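Local coordinates for protein putative arylalkylamine N-Acetyltransferase 7 (Aedes aegypti, PDB 4FD7) that probably transfers an acetyl group from acetyl-CoA to the amino group of arylalkylamines, as a member of the GNAT superfamily, at residues 136-141 against 181-186. Residues are numbered along the deposited sequence; the frame is centred on the assembly and turned at random.
Sequences ANIFDR and LKLSAT
I138 lays its two branches against CD2 of L183 and the methyl of A185, on one face of strand 183-188. Its CG2, placed anti to the backbone N by a chi1 of -61°, presses on CD2 of L183 at 3.4 Å, tighter than ordinary van der Waals contact. The other branch, CG1 and CD1, lies over A185, where I138 CD1 comes to 3.9 Å from A185 CB. L183 holds CG anti to its own backbone N (chi1 -173°), which brings its CD2 branch up against I138. The contact is small, buried and wholly apolar, with no hydrogen bond between the two segments. Beside it the chain turns into helix 138-142: N137 takes a positive phi between two helices, and R141 NH1 bonds back to A136 O at 3.0 Å, the oxygen lying close to the guanidinium plane. The same NH1 forms a salt bridge with D205. S184 and T186, alternating with the packed residues, point away from the helix and hydrogen-bond to R172. Strand 183-188 bonds through its backbone to strand 229-236 and to L148 of strand 146-155, and helix 138-142 lies over it, with I138 also touching Y232 and Y147 of these two strands of the GNAT fold.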
ATOM      1  N   ALA A 136       1.301 -16.750  -1.308  1.00 13.37           N
ATOM      2  CA  ALA A 136      -0.128 -16.436  -1.218  1.00 15.14           C
ATOM      3  C   ALA A 136      -0.954 -17.038  -2.369  1.00 16.74           C
ATOM      4  O   ALA A 136      -2.138 -17.362  -2.189  1.00 14.23           O
ATOM      5  CB  ALA A 136      -0.348 -14.927  -1.131  1.00 15.58           C
ATOM      6  N   ASN A 137      -0.347 -17.144  -3.551  1.00 13.09           N
ATOM      7  CA  ASN A 137      -0.938 -17.910  -4.647  1.00 15.52           C
ATOM      8  C   ASN A 137      -2.330 -17.379  -5.045  1.00 17.03           C
ATOM      9  O   ASN A 137      -3.252 -18.145  -5.345  1.00 13.55           O
ATOM     10  CB  ASN A 137      -1.002 -19.380  -4.222  1.00 17.07           C
ATOM     11  CG  ASN A 137      -1.314 -20.328  -5.362  1.00 19.80           C
ATOM     12  OD1 ASN A 137      -1.123 -20.014  -6.548  1.00 21.02           O
ATOM     13  ND2 ASN A 137      -1.786 -21.520  -5.002  1.00 17.60           N
ATOM     14  N   ILE A 138      -2.452 -16.053  -5.078  1.00 16.68           N
ATOM     15  CA  ILE A 138      -3.739 -15.369  -5.257  1.00 15.54           C
ATOM     16  C   ILE A 138      -4.514 -15.759  -6.535  1.00 15.53           C
ATOM     17  O   ILE A 138      -5.731 -16.021  -6.481  1.00 14.77           O
ATOM     18  CB  ILE A 138      -3.543 -13.832  -5.185  1.00 16.23           C
ATOM     19  CG1 ILE A 138      -2.980 -13.427  -3.813  1.00 15.31           C
ATOM     20  CG2 ILE A 138      -4.851 -13.111  -5.443  1.00 14.61           C
ATOM     21  CD1 ILE A 138      -3.958 -13.694  -2.641  1.00 14.41           C
ATOM     22  N   PHE A 139      -3.819 -15.835  -7.665  1.00 15.64           N
ATOM     23  CA  PHE A 139      -4.499 -16.040  -8.951  1.00 14.77           C
ATOM     24  C   PHE A 139      -5.156 -17.398  -9.026  1.00 14.70           C
ATOM     25  O   PHE A 139      -6.316 -17.503  -9.393  1.00 14.97           O
ATOM     26  CB  PHE A 139      -3.539 -15.886 -10.134  1.00 16.73           C
ATOM     27  CG  PHE A 139      -2.885 -14.541 -10.200  1.00 18.07           C
ATOM     28  CD1 PHE A 139      -3.600 -13.423 -10.617  1.00 14.98           C
ATOM     29  CD2 PHE A 139      -1.558 -14.388  -9.828  1.00 18.45           C
ATOM     30  CE1 PHE A 139      -2.991 -12.174 -10.678  1.00 17.23           C
ATOM     31  CE2 PHE A 139      -0.946 -13.136  -9.888  1.00 17.23           C
ATOM     32  CZ  PHE A 139      -1.672 -12.034 -10.304  1.00 17.53           C
ATOM     33  N   ASP A 140      -4.420 -18.440  -8.653  1.00 15.57           N
ATOM     34  CA  ASP A 140      -4.990 -19.785  -8.667  1.00 16.94           C
ATOM     35  C   ASP A 140      -6.006 -20.014  -7.550  1.00 15.68           C
ATOM     36  O   ASP A 140      -6.998 -20.698  -7.748  1.00 16.56           O
ATOM     37  CB  ASP A 140      -3.890 -20.841  -8.602  1.00 18.87           C
ATOM     38  CG  ASP A 140      -3.113 -20.955  -9.901  1.00 20.40           C
ATOM     39  OD1 ASP A 140      -3.656 -20.584 -10.960  1.00 19.65           O
ATOM     40  OD2 ASP A 140      -1.961 -21.436  -9.863  1.00 22.04           O
ATOM     41  N   ARG A 141      -5.751 -19.450  -6.374  1.00 15.86           N
ATOM     42  CA  ARG A 141      -6.668 -19.613  -5.252  1.00 15.47           C
ATOM     43  C   ARG A 141      -8.034 -19.007  -5.531  1.00 16.28           C
ATOM     44  O   ARG A 141      -9.058 -19.566  -5.133  1.00 16.19           O
ATOM     45  CB  ARG A 141      -6.084 -19.004  -3.980  1.00 16.11           C
ATOM     46  CG  ARG A 141      -5.250 -20.001  -3.194  1.00 17.90           C
ATOM     47  CD  ARG A 141      -4.719 -19.408  -1.909  1.00 18.95           C
ATOM     48  NE  ARG A 141      -5.777 -18.862  -1.057  1.00 19.84           N
ATOM     49  CZ  ARG A 141      -5.773 -17.620  -0.582  1.00 20.54           C
ATOM     50  NH1 ARG A 141      -4.771 -16.797  -0.883  1.00 19.59           N
ATOM     51  NH2 ARG A 141      -6.770 -17.190   0.191  1.00 17.74           N
ATOM     52  N   LEU A 181     -12.592  -4.959 -11.057  1.00 16.59           N
ATOM     53  CA  LEU A 181     -11.745  -5.953 -10.400  1.00 15.26           C
ATOM     54  C   LEU A 181     -12.528  -6.627  -9.293  1.00 18.44           C
ATOM     55  O   LEU A 181     -13.332  -5.976  -8.615  1.00 16.23           O
ATOM     56  CB  LEU A 181     -10.487  -5.286  -9.834  1.00 16.58           C
ATOM     57  CG  LEU A 181      -9.479  -4.710 -10.837  1.00 13.93           C
ATOM     58  CD1 LEU A 181      -8.532  -3.767 -10.105  1.00 15.01           C
ATOM     59  CD2 LEU A 181      -8.678  -5.815 -11.531  1.00 14.17           C
ATOM     60  N   LYS A 182     -12.285  -7.921  -9.092  1.00 15.51           N
ATOM     61  CA  LYS A 182     -13.038  -8.684  -8.088  1.00 19.77           C
ATOM     62  C   LYS A 182     -12.339  -8.716  -6.735  1.00 18.48           C
ATOM     63  O   LYS A 182     -12.952  -9.027  -5.716  1.00 18.61           O
ATOM     64  CB  LYS A 182     -13.235 -10.133  -8.551  1.00 19.05           C
ATOM     65  CG  LYS A 182     -13.862 -10.300  -9.943  1.00 20.67           C
ATOM     66  CD  LYS A 182     -14.088 -11.789 -10.213  1.00 25.82           C
ATOM     67  CE  LYS A 182     -14.705 -12.022 -11.581  1.00 24.08           C
ATOM     68  NZ  LYS A 182     -15.065 -13.458 -11.741  1.00 30.26           N
ATOM     69  N   LEU A 183     -11.049  -8.403  -6.732  1.00 15.37           N
ATOM     70  CA  LEU A 183     -10.209  -8.735  -5.597  1.00 15.28           C
ATOM     71  C   LEU A 183      -9.106  -7.731  -5.414  1.00 14.04           C
ATOM     72  O   LEU A 183      -8.533  -7.248  -6.395  1.00 14.35           O
ATOM     73  CB  LEU A 183      -9.557 -10.099  -5.857  1.00 18.16           C
ATOM     74  CG  LEU A 183      -8.744 -10.825  -4.801  1.00 19.70           C
ATOM     75  CD1 LEU A 183      -9.618 -11.268  -3.630  1.00 17.63           C
ATOM     76  CD2 LEU A 183      -8.109 -12.029  -5.449  1.00 18.18           C
ATOM     77  N   SER A 184      -8.805  -7.422  -4.156  1.00 14.92           N
ATOM     78  CA  SER A 184      -7.548  -6.746  -3.832  1.00 12.61           C
ATOM     79  C   SER A 184      -6.758  -7.671  -2.919  1.00 12.99           C
ATOM     80  O   SER A 184      -7.342  -8.374  -2.104  1.00 13.04           O
ATOM     81  CB  SER A 184      -7.801  -5.409  -3.126  1.00 11.78           C
ATOM     82  OG  SER A 184      -6.563  -4.736  -2.874  1.00 12.07           O
ATOM     83  N   ALA A 185      -5.441  -7.700  -3.066  1.00 11.87           N
ATOM     84  CA  ALA A 185      -4.583  -8.410  -2.111  1.00 10.47           C
ATOM     85  C   ALA A 185      -3.312  -7.615  -1.931  1.00 11.27           C
ATOM     86  O   ALA A 185      -2.880  -6.911  -2.827  1.00 14.02           O
ATOM     87  CB  ALA A 185      -4.253  -9.802  -2.571  1.00 11.67           C
ATOM     88  N   THR A 186      -2.710  -7.728  -0.762  1.00 13.20           N
ATOM     89  CA  THR A 186      -1.574  -6.874  -0.456  1.00 15.00           C
ATOM     90  C   THR A 186      -0.744  -7.533   0.625  1.00 14.43           C
ATOM     91  O   THR A 186      -1.266  -8.334   1.410  1.00 12.18           O
ATOM     92  CB  THR A 186      -2.072  -5.447  -0.060  1.00 13.84           C
ATOM     93  OG1 THR A 186      -2.458  -4.744  -1.249  1.00 13.65           O
ATOM     94  CG2 THR A 186      -1.007  -4.629   0.671  1.00 14.80           C
TER